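Local coordinates for protein phosphoribosylformylglycinamidine synthase 2 (Thermus thermophilus, PDB 3VIU) that is built from two tandem copies of the paired domains of the PurM-like (AIR synthase related) family and, in this model, binds ADP and a magnesium ion, at residues I8-G13 with V29-F34; L272-G277 with P356-A361; N403-E408 with K716-E721; G127-A132 with L161-G166; G568-E573 with V643-E648. All coordinates share one frame; numbering follows the deposited sequence.

Contact 1. Residues I8-G13 with V29-F34; sequences IGIPEG and VELLLF
Ile8, at the end of the first helical stretch, faces helix 28-37. Its CG1 branch takes the crowded position between the backbone N and the carbonyl carbon (chi1 61°). This sends CD1 toward the helix. There Ile8 CD1 lies 3.5 Å from Leu31 CD2. The same methyl is 4.0 Å from Leu32 CD1. The other branch joins in, with Ile8 CG2 at 4.1 Å from Leu32 CD1. The side chains cross obliquely, and Ile8 is poorly ordered, so this end of the contact is the less certain one. Gly9 leaves helical geometry with a positive phi of 127°, a conformation in which any side chain would collide with the carbonyl oxygen of Ile8.

Both segments belong to the N-terminal linker domain, a small helical unit. Helix 28-37 receives Ile8 and Ile10 here, while Leu32 and Leu33 also touch helix 296-301, beyond the linker range.

Ile10 is buried. Its CG1 lies anti to the carbonyl carbon (chi1 -69°), and the extended branch carries CD1 to helix 28-37. Ile10 CD1 sits 3.6 Å from Leu31 O and 4.0 Å from Phe34 CB. The Phe34 ring leads away from this meeting, to pack on Ile18 and edge-to-face with Trp38. Pro11 takes the N-cap position of helix 12-22. Glu12 begins that helix and reaches back to Lys6 of helix 2-8 by a salt bridge; its bridge to Arg16 stays within helix 12-22.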
# COMPACT_ATOMS: atom_id res chain seq x y z
N ILE A 8 -16.28 17.19 23.72
CA ILE A 8 -15.27 16.19 23.38
C ILE A 8 -15.06 16.08 21.87
O ILE A 8 -14.03 15.58 21.42
CB ILE A 8 -15.66 14.79 23.94
CG1 ILE A 8 -16.98 14.33 23.33
CG2 ILE A 8 -15.76 14.85 25.45
CD1 ILE A 8 -17.39 12.93 23.76
N GLY A 9 -16.04 16.55 21.10
CA GLY A 9 -15.92 16.50 19.65
C GLY A 9 -17.07 15.85 18.91
O GLY A 9 -17.00 15.69 17.69
N ILE A 10 -18.12 15.47 19.62
CA ILE A 10 -19.27 14.83 18.99
C ILE A 10 -20.35 15.81 18.55
O ILE A 10 -21.00 16.45 19.37
CB ILE A 10 -19.90 13.76 19.91
CG1 ILE A 10 -18.93 12.58 20.05
CG2 ILE A 10 -21.24 13.31 19.35
CD1 ILE A 10 -19.46 11.43 20.88
N PRO A 11 -20.55 15.93 17.23
CA PRO A 11 -21.53 16.81 16.59
C PRO A 11 -22.94 16.69 17.18
O PRO A 11 -23.37 15.59 17.54
CB PRO A 11 -21.49 16.38 15.13
CG PRO A 11 -20.07 15.94 14.96
CD PRO A 11 -19.83 15.14 16.21
N GLU A 12 -23.64 17.81 17.27
CA GLU A 12 -24.99 17.84 17.82
C GLU A 12 -25.87 16.83 17.10
O GLU A 12 -26.61 16.07 17.73
CB GLU A 12 -25.59 19.24 17.68
CG GLU A 12 -27.00 19.37 18.25
CD GLU A 12 -27.05 19.11 19.75
OE1 GLU A 12 -26.42 19.87 20.51
OE2 GLU A 12 -27.71 18.13 20.16
N GLY A 13 -25.80 16.83 15.77
CA GLY A 13 -26.59 15.91 14.98
C GLY A 13 -26.25 14.47 15.30
O GLY A 13 -27.13 13.63 15.46
N VAL A 29 -18.47 7.46 29.98
CA VAL A 29 -17.73 6.41 29.30
C VAL A 29 -18.30 6.10 27.92
O VAL A 29 -17.58 6.13 26.92
CB VAL A 29 -17.71 5.11 30.14
CG1 VAL A 29 -17.09 3.98 29.34
CG2 VAL A 29 -16.93 5.33 31.42
N GLU A 30 -19.59 5.81 27.87
CA GLU A 30 -20.26 5.50 26.61
C GLU A 30 -20.07 6.63 25.59
O GLU A 30 -19.89 6.37 24.39
CB GLU A 30 -21.75 5.24 26.86
CG GLU A 30 -22.01 3.96 27.63
CD GLU A 30 -23.46 3.77 28.04
OE1 GLU A 30 -23.84 2.62 28.34
OE2 GLU A 30 -24.20 4.78 28.07
N LEU A 31 -20.09 7.87 26.06
CA LEU A 31 -19.91 9.01 25.18
C LEU A 31 -18.52 8.92 24.55
O LEU A 31 -18.36 9.07 23.34
CB LEU A 31 -20.06 10.32 25.94
CG LEU A 31 -20.93 11.41 25.31
CD1 LEU A 31 -20.72 12.70 26.06
CD2 LEU A 31 -20.59 11.60 23.84
N LEU A 32 -17.52 8.69 25.39
CA LEU A 32 -16.14 8.58 24.93
C LEU A 32 -15.99 7.45 23.91
O LEU A 32 -15.19 7.56 22.98
CB LEU A 32 -15.20 8.38 26.13
CG LEU A 32 -14.50 9.64 26.68
CD1 LEU A 32 -15.37 10.86 26.52
CD2 LEU A 32 -14.15 9.43 28.15
N LEU A 33 -16.75 6.38 24.07
CA LEU A 33 -16.69 5.26 23.14
C LEU A 33 -17.16 5.70 21.75
O LEU A 33 -16.53 5.39 20.73
CB LEU A 33 -17.54 4.09 23.64
CG LEU A 33 -17.16 3.41 24.97
CD1 LEU A 33 -18.11 2.25 25.24
CD2 LEU A 33 -15.72 2.91 24.92
N PHE A 34 -18.28 6.42 21.70
CA PHE A 34 -18.81 6.89 20.43
C PHE A 34 -17.88 7.89 19.75
O PHE A 34 -17.65 7.81 18.54
CB PHE A 34 -20.19 7.51 20.61
CG PHE A 34 -21.30 6.50 20.65
CD1 PHE A 34 -21.82 6.07 21.87
CD2 PHE A 34 -21.81 5.97 19.48
CE1 PHE A 34 -22.83 5.11 21.91
CE2 PHE A 34 -22.82 5.02 19.51
CZ PHE A 34 -23.33 4.59 20.73

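Contact 2. Residues L272-G277 with P356-A361; sequences LAHKSG and PTEALA
Two helices of the first AIR synthase-like half pack here: the last turn of helix 264-275 lies on one side of the short helix 357-361, which follows edge strand 350-356. Helix 264-275 finishes in a Schellman motif. Gly277 has positive phi, and its N bonds back to His274 O at 3.2 Å. Ser276 adds a side-chain bond inside the last turn, with OG 2.7 Å from Leu272 O and in that carbonyl's plane. The same OG is also bonded to Ala191 N.

His274 carries most of the contact. Its CG is anti to the backbone N (chi1 -173°), so the imidazole reaches across to the short helix. Ala361 CB lies over one ring face as a CH-pi contact, 3.8 Å from the His274 ring centroid and 22° off the normal. The methyl is displaced toward the rim, and its nearest ring atom is His274 CD2, at 3.6 Å. Thr357 OG1 comes to the ring edge in plane, 3.9 Å from His274 ND1. The backbone of Glu358 approaches obliquely, with its CA 3.9 Å from His274 CE1. Deeper in, Thr357 CG2 meets Ala273 CB at 4.2 Å.

Beyond this interface, Ala359 and Leu360 rest on Phe34 of helix 28-37, and His274 also touches Glu362. The side chain of Ala361 is about 10 Å from the bound ADP.

No hydrogen bond or salt bridge crosses between the segments. Between them the imidazole is held by packing and the CH-pi contact, and Glu358, some way off, could at most mildly favour its protonated form.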
# COMPACT_ATOMS: atom_id res chain seq x y z
N LEU A 272 -15.76 -7.55 16.48
CA LEU A 272 -15.84 -9.01 16.53
C LEU A 272 -17.26 -9.46 16.85
O LEU A 272 -17.78 -10.40 16.24
CB LEU A 272 -14.87 -9.56 17.57
CG LEU A 272 -14.95 -11.04 17.92
CD1 LEU A 272 -14.92 -11.89 16.65
CD2 LEU A 272 -13.79 -11.41 18.84
N ALA A 273 -17.89 -8.78 17.81
CA ALA A 273 -19.24 -9.10 18.22
C ALA A 273 -20.25 -8.81 17.11
O ALA A 273 -21.11 -9.64 16.81
CB ALA A 273 -19.60 -8.31 19.46
N HIS A 274 -20.12 -7.64 16.51
CA HIS A 274 -21.02 -7.23 15.45
C HIS A 274 -21.02 -8.17 14.23
O HIS A 274 -22.08 -8.53 13.72
CB HIS A 274 -20.67 -5.81 15.02
CG HIS A 274 -21.64 -5.22 14.04
ND1 HIS A 274 -22.96 -4.99 14.36
CD2 HIS A 274 -21.48 -4.83 12.76
CE1 HIS A 274 -23.58 -4.49 13.30
NE2 HIS A 274 -22.71 -4.38 12.32
N LYS A 275 -19.83 -8.56 13.78
CA LYS A 275 -19.70 -9.46 12.63
C LYS A 275 -20.21 -10.85 12.96
O LYS A 275 -20.53 -11.62 12.07
CB LYS A 275 -18.23 -9.57 12.19
CG LYS A 275 -17.57 -8.24 11.84
CD LYS A 275 -16.18 -8.44 11.23
CE LYS A 275 -15.41 -7.12 11.17
NZ LYS A 275 -16.25 -6.02 10.64
N SER A 276 -20.26 -11.17 14.25
CA SER A 276 -20.71 -12.48 14.70
C SER A 276 -22.21 -12.52 14.98
O SER A 276 -22.76 -13.56 15.32
CB SER A 276 -19.94 -12.91 15.95
OG SER A 276 -18.55 -12.96 15.70
N GLY A 277 -22.86 -11.36 14.87
CA GLY A 277 -24.29 -11.29 15.11
C GLY A 277 -24.71 -11.47 16.55
O GLY A 277 -25.86 -11.80 16.83
N PRO A 356 -25.61 -0.85 22.33
CA PRO A 356 -25.86 -1.85 21.29
C PRO A 356 -24.69 -1.89 20.30
O PRO A 356 -24.12 -0.86 19.95
CB PRO A 356 -27.15 -1.34 20.64
CG PRO A 356 -27.85 -0.68 21.79
CD PRO A 356 -26.74 0.08 22.46
N THR A 357 -24.32 -3.10 19.88
CA THR A 357 -23.22 -3.29 18.94
C THR A 357 -23.45 -2.51 17.65
O THR A 357 -22.57 -1.78 17.20
CB THR A 357 -23.05 -4.79 18.59
OG1 THR A 357 -24.26 -5.29 18.01
CG2 THR A 357 -22.72 -5.59 19.84
N GLU A 358 -24.64 -2.64 17.07
CA GLU A 358 -24.96 -1.93 15.83
C GLU A 358 -24.73 -0.43 15.96
O GLU A 358 -24.21 0.21 15.05
CB GLU A 358 -26.42 -2.16 15.44
CG GLU A 358 -26.77 -1.50 14.11
CD GLU A 358 -28.26 -1.41 13.87
OE1 GLU A 358 -28.93 -0.63 14.58
OE2 GLU A 358 -28.76 -2.12 12.98
N ALA A 359 -25.14 0.13 17.09
CA ALA A 359 -25.00 1.56 17.33
C ALA A 359 -23.54 2.00 17.26
O ALA A 359 -23.23 3.11 16.83
CB ALA A 359 -25.58 1.92 18.69
N LEU A 360 -22.65 1.10 17.67
CA LEU A 360 -21.23 1.38 17.69
C LEU A 360 -20.49 1.12 16.38
O LEU A 360 -19.54 1.82 16.05
CB LEU A 360 -20.58 0.59 18.83
CG LEU A 360 -19.62 1.34 19.75
CD1 LEU A 360 -20.15 2.72 20.10
CD2 LEU A 360 -19.42 0.51 21.00
N ALA A 361 -20.93 0.12 15.62
CA ALA A 361 -20.28 -0.25 14.37
C ALA A 361 -20.87 0.35 13.10
O ALA A 361 -20.19 0.43 12.08
CB ALA A 361 -20.25 -1.78 14.24

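Contact 3. Residues N403-E408 with K716-E721; sequences NLASRE and KAPLRE
Two waters carry the polar part of this contact. Water 1 donates to Ser406 O at 2.7 Å and accepts from Lys716 NZ at 2.8 Å. Water 2 lies 2.8 Å from Ser406 O, and it accepts from Leu719 N at 2.8 Å. Helix 708-723 is kinked where the N atoms of Pro718 and Leu719 have no bond to the turn before. Water 2 also lies near Lys716 O, so it bridges the two sides of the kink. Direct packing flanks the waters. Ala405 CB meets Pro718 CB, and Leu719 CD1 lies over one guanidinium face of Arg407, 3.4 Å from its CZ. The bent Lys716 chain crosses Glu408 at about a right angle, and Glu408 OE1 to Lys716 NZ is a long salt bridge of 3.6 Å.

The Arg407 chain bends at chi2 and chi3, turning its guanidinium back on its own loop. It grips Ala405 O side-on, with Arg407 NE at 2.9 Å and Arg407 NH2 at 2.7 Å. An ST turn, in which Ser406 OG accepts from Glu408 N, leads into helix 408-411, though the place of that OG is less sure. Further out, Ser406 pairs by backbone with Trp715, and Arg720 forms a salt bridge with Glu412.

Two waters, direct packing and the Ser406-Trp715 pairing join the loop to the C-terminal helix. Glu408 probably helps keep the Lys716 ammonium charged.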
# COMPACT_ATOMS: atom_id res chain seq x y z
N ASN A 403 13.53 12.09 -6.99
CA ASN A 403 12.34 11.31 -7.26
C ASN A 403 12.61 10.17 -8.25
O ASN A 403 11.78 9.27 -8.40
CB ASN A 403 11.23 12.22 -7.80
CG ASN A 403 10.53 13.02 -6.70
OD1 ASN A 403 10.06 14.14 -6.94
ND2 ASN A 403 10.44 12.45 -5.50
N LEU A 404 13.76 10.21 -8.91
CA LEU A 404 14.11 9.19 -9.91
C LEU A 404 15.39 8.41 -9.60
O LEU A 404 15.62 7.35 -10.16
CB LEU A 404 14.24 9.85 -11.27
CG LEU A 404 13.04 10.73 -11.64
CD1 LEU A 404 13.33 11.57 -12.89
CD2 LEU A 404 11.83 9.83 -11.84
N ALA A 405 16.21 8.94 -8.70
CA ALA A 405 17.47 8.30 -8.31
C ALA A 405 17.29 7.00 -7.51
O ALA A 405 16.20 6.69 -7.04
CB ALA A 405 18.31 9.29 -7.51
N SER A 406 18.38 6.26 -7.36
CA SER A 406 18.36 4.99 -6.64
C SER A 406 17.88 5.10 -5.19
O SER A 406 18.30 6.00 -4.47
CB SER A 406 19.77 4.39 -6.68
OG SER A 406 19.82 3.19 -5.93
N ARG A 407 17.00 4.18 -4.78
CA ARG A 407 16.50 4.16 -3.40
C ARG A 407 17.40 3.18 -2.64
O ARG A 407 17.07 2.74 -1.54
CB ARG A 407 15.05 3.65 -3.29
CG ARG A 407 14.13 3.85 -4.49
CD ARG A 407 13.34 5.14 -4.45
NE ARG A 407 14.07 6.20 -5.11
CZ ARG A 407 13.57 7.40 -5.40
NH1 ARG A 407 12.32 7.70 -5.08
NH2 ARG A 407 14.33 8.28 -6.01
N GLU A 408 18.52 2.82 -3.26
CA GLU A 408 19.48 1.88 -2.70
C GLU A 408 19.85 2.12 -1.23
O GLU A 408 19.89 1.19 -0.42
CB GLU A 408 20.74 1.91 -3.58
CG GLU A 408 21.54 0.63 -3.66
CD GLU A 408 22.40 0.57 -4.93
OE1 GLU A 408 23.05 1.59 -5.28
OE2 GLU A 408 22.42 -0.50 -5.58
N LYS A 716 23.08 7.15 -8.56
CA LYS A 716 23.37 6.61 -7.23
C LYS A 716 23.51 7.60 -6.08
O LYS A 716 23.09 7.30 -4.96
CB LYS A 716 24.63 5.75 -7.31
CG LYS A 716 24.66 4.57 -6.33
CD LYS A 716 24.79 5.01 -4.86
CE LYS A 716 23.76 4.32 -3.95
NZ LYS A 716 22.39 4.92 -4.04
N ALA A 717 24.08 8.77 -6.34
CA ALA A 717 24.34 9.77 -5.30
C ALA A 717 23.20 10.52 -4.59
O ALA A 717 23.21 10.62 -3.36
CB ALA A 717 25.34 10.79 -5.83
N PRO A 718 22.21 11.06 -5.33
CA PRO A 718 21.07 11.81 -4.78
C PRO A 718 20.46 11.41 -3.44
O PRO A 718 20.63 12.12 -2.45
CB PRO A 718 20.06 11.77 -5.91
CG PRO A 718 20.94 11.85 -7.12
CD PRO A 718 22.04 10.85 -6.78
N LEU A 719 19.75 10.30 -3.40
CA LEU A 719 19.13 9.88 -2.15
C LEU A 719 20.08 9.38 -1.08
O LEU A 719 19.75 9.40 0.10
CB LEU A 719 18.06 8.82 -2.40
CG LEU A 719 16.74 9.35 -2.94
CD1 LEU A 719 15.69 8.24 -2.89
CD2 LEU A 719 16.29 10.54 -2.11
N ARG A 720 21.25 8.91 -1.49
CA ARG A 720 22.21 8.41 -0.52
C ARG A 720 22.71 9.52 0.39
O ARG A 720 22.84 9.32 1.59
CB ARG A 720 23.39 7.73 -1.22
CG ARG A 720 24.44 7.20 -0.25
CD ARG A 720 25.47 6.32 -0.93
NE ARG A 720 24.92 5.04 -1.38
CZ ARG A 720 24.39 4.12 -0.58
NH1 ARG A 720 24.33 4.32 0.73
NH2 ARG A 720 23.93 2.99 -1.09
N GLU A 721 23.01 10.68 -0.18
CA GLU A 721 23.47 11.78 0.66
C GLU A 721 22.32 12.36 1.47
O GLU A 721 22.47 12.62 2.66
CB GLU A 721 24.14 12.88 -0.19
CG GLU A 721 23.75 12.88 -1.65
CD GLU A 721 24.74 13.66 -2.51
OE1 GLU A 721 24.56 13.68 -3.75
OE2 GLU A 721 25.69 14.26 -1.95
O HOH W 1 20.07 5.38 -2.59
O HOH W 2 20.21 7.95 -4.82

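Contact 4. Residues G127-A132 with L161-G166; sequences GPPEEA and LYFHEG
This is a packing contact at one end of a beta-alpha-beta crossover in the first PurM-like N-terminal domain. Strands 116-126 and 156-163 run parallel and adjacent, joined through helix 132-152. Residues 127-132 form the turn that leaves the first strand for the helix. Residues 161-166 are the end of the second strand, which is outermost in its sheet. Backbone bonds between Phe126 and both Tyr162 and His164 bring the two segments together.

Phe163 is the central side chain. Its CG is anti to the carbonyl carbon (chi1 -60°), and the ring is turned to the proline turn. Pro129 CB sits over one face as a CH-pi contact, 3.8 Å from the Phe163 ring centroid and 15° off the normal. Pro129 CD packs against Phe163 CB at 3.5 Å. Gly127 O comes to the ring edge in plane, 3.2 Å from Phe163 CD2. The polarised ring edge probably suits this carbonyl oxygen. Phe163 also touches Asn403 and Leu719.

The turn has its own hold: Pro128 to Glu131 is a type I beta turn, with Glu131 N bonded to Pro128 O at 3.2 Å. Pro128 O is also bonded to Ser134 OG. Past the strand, Gly166 N donates to His164 ND1 at 2.8 Å, close to the imidazole plane. With ND1 accepting, the bond of His164 NE2 to Glu587 probably uses an NE2 proton. Where the segments come closest, Gly127 CA points a C-H at His164 O, 3.1 Å away, with an angle of 171° at the hydrogen.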
# COMPACT_ATOMS: atom_id res chain seq x y z
N GLY A 127 7.80 16.48 1.60
CA GLY A 127 7.99 17.69 0.81
C GLY A 127 9.29 17.57 0.03
O GLY A 127 9.90 16.51 0.05
N PRO A 128 9.73 18.64 -0.66
CA PRO A 128 10.97 18.65 -1.45
C PRO A 128 12.17 18.19 -0.62
O PRO A 128 12.34 18.61 0.52
CB PRO A 128 11.09 20.10 -1.90
CG PRO A 128 9.67 20.52 -2.00
CD PRO A 128 9.07 19.95 -0.73
N PRO A 129 13.03 17.34 -1.20
CA PRO A 129 14.22 16.78 -0.56
C PRO A 129 15.34 17.72 -0.13
O PRO A 129 16.29 17.29 0.52
CB PRO A 129 14.71 15.77 -1.58
CG PRO A 129 14.44 16.48 -2.86
CD PRO A 129 13.04 17.04 -2.65
N GLU A 130 15.24 19.00 -0.49
CA GLU A 130 16.27 19.96 -0.12
C GLU A 130 15.94 20.62 1.22
O GLU A 130 16.81 21.16 1.89
CB GLU A 130 16.42 21.06 -1.18
CG GLU A 130 15.20 21.99 -1.28
CD GLU A 130 14.17 21.50 -2.29
OE1 GLU A 130 13.97 20.27 -2.40
OE2 GLU A 130 13.55 22.36 -2.96
N GLU A 131 14.66 20.56 1.59
CA GLU A 131 14.18 21.15 2.84
C GLU A 131 14.51 20.30 4.06
O GLU A 131 14.31 19.09 4.06
CB GLU A 131 12.68 21.37 2.74
CG GLU A 131 12.35 22.41 1.72
CD GLU A 131 10.89 22.43 1.35
OE1 GLU A 131 10.06 22.12 2.23
OE2 GLU A 131 10.58 22.78 0.19
N ALA A 132 15.00 20.96 5.10
CA ALA A 132 15.39 20.31 6.34
C ALA A 132 14.37 19.35 6.91
O ALA A 132 14.70 18.22 7.26
CB ALA A 132 15.76 21.35 7.39
N LEU A 161 8.65 5.92 -3.00
CA LEU A 161 9.07 7.16 -2.34
C LEU A 161 9.02 8.33 -3.31
O LEU A 161 9.54 8.25 -4.42
CB LEU A 161 10.49 7.01 -1.79
CG LEU A 161 11.19 8.30 -1.33
CD1 LEU A 161 10.47 8.92 -0.12
CD2 LEU A 161 12.64 7.98 -1.00
N TYR A 162 8.38 9.42 -2.89
CA TYR A 162 8.28 10.60 -3.74
C TYR A 162 8.30 11.89 -2.93
O TYR A 162 7.68 11.98 -1.86
CB TYR A 162 7.01 10.54 -4.59
CG TYR A 162 7.11 11.43 -5.81
CD1 TYR A 162 6.77 12.78 -5.74
CD2 TYR A 162 7.65 10.95 -7.00
CE1 TYR A 162 6.99 13.64 -6.82
CE2 TYR A 162 7.88 11.78 -8.08
CZ TYR A 162 7.55 13.13 -7.99
OH TYR A 162 7.84 13.97 -9.04
N PHE A 163 9.03 12.88 -3.43
CA PHE A 163 9.11 14.16 -2.74
C PHE A 163 8.28 15.18 -3.51
O PHE A 163 8.40 15.28 -4.74
CB PHE A 163 10.57 14.63 -2.64
CG PHE A 163 11.46 13.68 -1.88
CD1 PHE A 163 12.07 12.61 -2.53
CD2 PHE A 163 11.69 13.87 -0.52
CE1 PHE A 163 12.91 11.74 -1.83
CE2 PHE A 163 12.53 13.01 0.19
CZ PHE A 163 13.15 11.94 -0.46
N HIS A 164 7.44 15.93 -2.80
CA HIS A 164 6.57 16.89 -3.46
C HIS A 164 6.08 18.02 -2.56
O HIS A 164 5.85 17.85 -1.36
CB HIS A 164 5.37 16.13 -4.07
CG HIS A 164 4.51 16.95 -4.98
ND1 HIS A 164 3.60 17.88 -4.52
CD2 HIS A 164 4.40 16.95 -6.33
CE1 HIS A 164 2.96 18.41 -5.55
NE2 HIS A 164 3.42 17.86 -6.66
N GLU A 165 5.93 19.18 -3.18
CA GLU A 165 5.49 20.42 -2.56
C GLU A 165 4.19 20.27 -1.77
O GLU A 165 4.06 20.80 -0.67
CB GLU A 165 5.34 21.49 -3.66
CG GLU A 165 4.39 22.65 -3.38
CD GLU A 165 2.93 22.34 -3.67
OE1 GLU A 165 2.62 21.83 -4.77
OE2 GLU A 165 2.08 22.62 -2.79
N GLY A 166 3.24 19.52 -2.33
CA GLY A 166 1.96 19.34 -1.67
C GLY A 166 1.97 18.54 -0.38
O GLY A 166 0.94 18.44 0.30

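Contact 5. Residues G568-E573 with V643-E648; sequences GEERGE and VEVREE
Glu570 has the largest surface buried here, and its carboxylate is shared between two partners. The chain is extended beyond CG and runs to the backbone after strand 641-644. Glu570 OE1 accepts a weak hydrogen bond from Arg646 N, 3.1 Å away, bent to 122°. The same oxygen touches Val645 CG2 at 3.4 Å. The stronger polar partner is Arg685, which makes a salt bridge with Glu570 OE2.

Glu647 comes second. Its side chain crosses that of Arg571 at about a right angle, with Glu647 OE2 3.3 Å from Arg571 CG. Glu647 OE2 is 3.4 Å from Arg571 NE, but well out of the guanidinium plane, so this salt bridge is one of charge alone. The two flat groups are turned 66° apart, and the guanidinium has its own salt bridge to Glu651 through NH1. Glu647 OE1 stands 3.8 Å from Glu570 OE1. This crowding of like charges is probably eased by Arg571 and Arg685.

Residues 568-573 form the loop after strand 563-567, while 643-648 take in the end of strand 641-644 and the loop that follows. Strand 684-690, which carries Arg685, lies between those strands in the sheet of the second PurM-like C-terminal domain.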
# COMPACT_ATOMS: atom_id res chain seq x y z
N GLY A 568 4.48 -0.46 -27.83
CA GLY A 568 3.92 0.88 -27.73
C GLY A 568 4.72 1.85 -28.58
O GLY A 568 5.54 1.43 -29.39
N GLU A 569 4.51 3.15 -28.39
CA GLU A 569 5.24 4.14 -29.17
C GLU A 569 6.24 5.00 -28.40
O GLU A 569 6.14 5.15 -27.18
CB GLU A 569 4.26 5.00 -29.96
CG GLU A 569 3.85 4.31 -31.27
CD GLU A 569 2.56 4.82 -31.86
OE1 GLU A 569 2.16 4.29 -32.92
OE2 GLU A 569 1.94 5.74 -31.28
N GLU A 570 7.20 5.55 -29.14
CA GLU A 570 8.27 6.36 -28.57
C GLU A 570 7.84 7.70 -28.01
O GLU A 570 8.46 8.20 -27.07
CB GLU A 570 9.36 6.61 -29.62
CG GLU A 570 9.74 5.38 -30.43
CD GLU A 570 10.87 5.66 -31.40
OE1 GLU A 570 10.91 6.77 -31.97
OE2 GLU A 570 11.71 4.76 -31.61
N ARG A 571 6.80 8.28 -28.59
CA ARG A 571 6.31 9.58 -28.15
C ARG A 571 5.54 9.55 -26.84
O ARG A 571 4.58 8.81 -26.69
CB ARG A 571 5.40 10.20 -29.21
CG ARG A 571 6.06 11.29 -30.02
CD ARG A 571 5.00 12.16 -30.68
NE ARG A 571 5.59 13.22 -31.51
CZ ARG A 571 6.44 14.14 -31.07
NH1 ARG A 571 6.81 14.15 -29.80
NH2 ARG A 571 6.90 15.07 -31.90
N GLY A 572 5.99 10.36 -25.89
CA GLY A 572 5.32 10.49 -24.61
C GLY A 572 4.80 11.91 -24.55
O GLY A 572 5.05 12.70 -25.46
N GLU A 573 4.07 12.26 -23.50
CA GLU A 573 3.56 13.62 -23.37
C GLU A 573 4.34 14.34 -22.25
O GLU A 573 4.96 13.69 -21.40
CB GLU A 573 2.06 13.60 -23.05
CG GLU A 573 1.25 12.62 -23.90
CD GLU A 573 -0.25 12.63 -23.60
OE1 GLU A 573 -0.92 11.61 -23.89
OE2 GLU A 573 -0.76 13.65 -23.08
N VAL A 643 20.74 1.79 -29.57
CA VAL A 643 19.45 1.84 -30.24
C VAL A 643 19.25 3.08 -31.10
O VAL A 643 20.09 3.97 -31.14
CB VAL A 643 18.31 1.83 -29.19
CG1 VAL A 643 18.43 0.61 -28.28
CG2 VAL A 643 18.37 3.10 -28.36
N GLU A 644 18.11 3.12 -31.78
CA GLU A 644 17.76 4.25 -32.61
C GLU A 644 16.36 4.75 -32.25
O GLU A 644 15.41 3.97 -32.20
CB GLU A 644 17.75 3.89 -34.09
CG GLU A 644 17.13 5.01 -34.93
CD GLU A 644 16.61 4.54 -36.26
OE1 GLU A 644 15.80 3.58 -36.27
OE2 GLU A 644 16.99 5.13 -37.30
N VAL A 645 16.23 6.04 -32.00
CA VAL A 645 14.92 6.60 -31.71
C VAL A 645 14.62 7.50 -32.90
O VAL A 645 15.37 8.44 -33.17
CB VAL A 645 14.93 7.40 -30.39
CG1 VAL A 645 15.87 8.58 -30.49
CG2 VAL A 645 13.54 7.87 -30.07
N ARG A 646 13.54 7.20 -33.61
CA ARG A 646 13.17 7.95 -34.80
C ARG A 646 12.67 9.37 -34.62
O ARG A 646 12.68 10.16 -35.57
CB ARG A 646 12.15 7.16 -35.61
CG ARG A 646 12.78 5.95 -36.23
CD ARG A 646 11.82 5.21 -37.11
NE ARG A 646 12.48 4.04 -37.68
CZ ARG A 646 11.84 3.04 -38.28
NH1 ARG A 646 10.52 3.07 -38.40
NH2 ARG A 646 12.53 2.01 -38.75
N GLU A 647 12.23 9.70 -33.42
CA GLU A 647 11.75 11.04 -33.19
C GLU A 647 12.65 11.73 -32.21
O GLU A 647 13.01 11.17 -31.18
CB GLU A 647 10.33 11.01 -32.63
CG GLU A 647 9.35 10.31 -33.52
CD GLU A 647 8.05 10.04 -32.80
OE1 GLU A 647 8.04 9.20 -31.88
OE2 GLU A 647 7.04 10.69 -33.16
N GLU A 648 13.06 12.95 -32.53
CA GLU A 648 13.89 13.70 -31.61
C GLU A 648 12.91 14.62 -30.90
O GLU A 648 11.74 14.68 -31.26
CB GLU A 648 14.96 14.50 -32.37
CG GLU A 648 16.38 14.15 -31.97
CD GLU A 648 16.82 14.82 -30.67
OE1 GLU A 648 16.04 14.80 -29.69
OE2 GLU A 648 17.96 15.35 -30.63

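How the contacts relate
The contacts sit in a chain whose two halves repeat the same sheet pattern. Contacts 1 and 2 lie in the first half, centres about 18 Å apart, and meet where Phe34 of helix 28-37 packs on Ala359 and Leu360. This joins the linker domain to helix 357-361. Contacts 3 and 4 have centres about 13 Å apart and touch through Leu719 on Phe163, so the C-terminal helix 708-723 packs against edge strand 156-163 of the first half. Contact 5 is in the last domain, about 60 Å from contact 1 between centres. Along the chain the order is 1, 4, 2, then 3, whose two segments bracket contact 5.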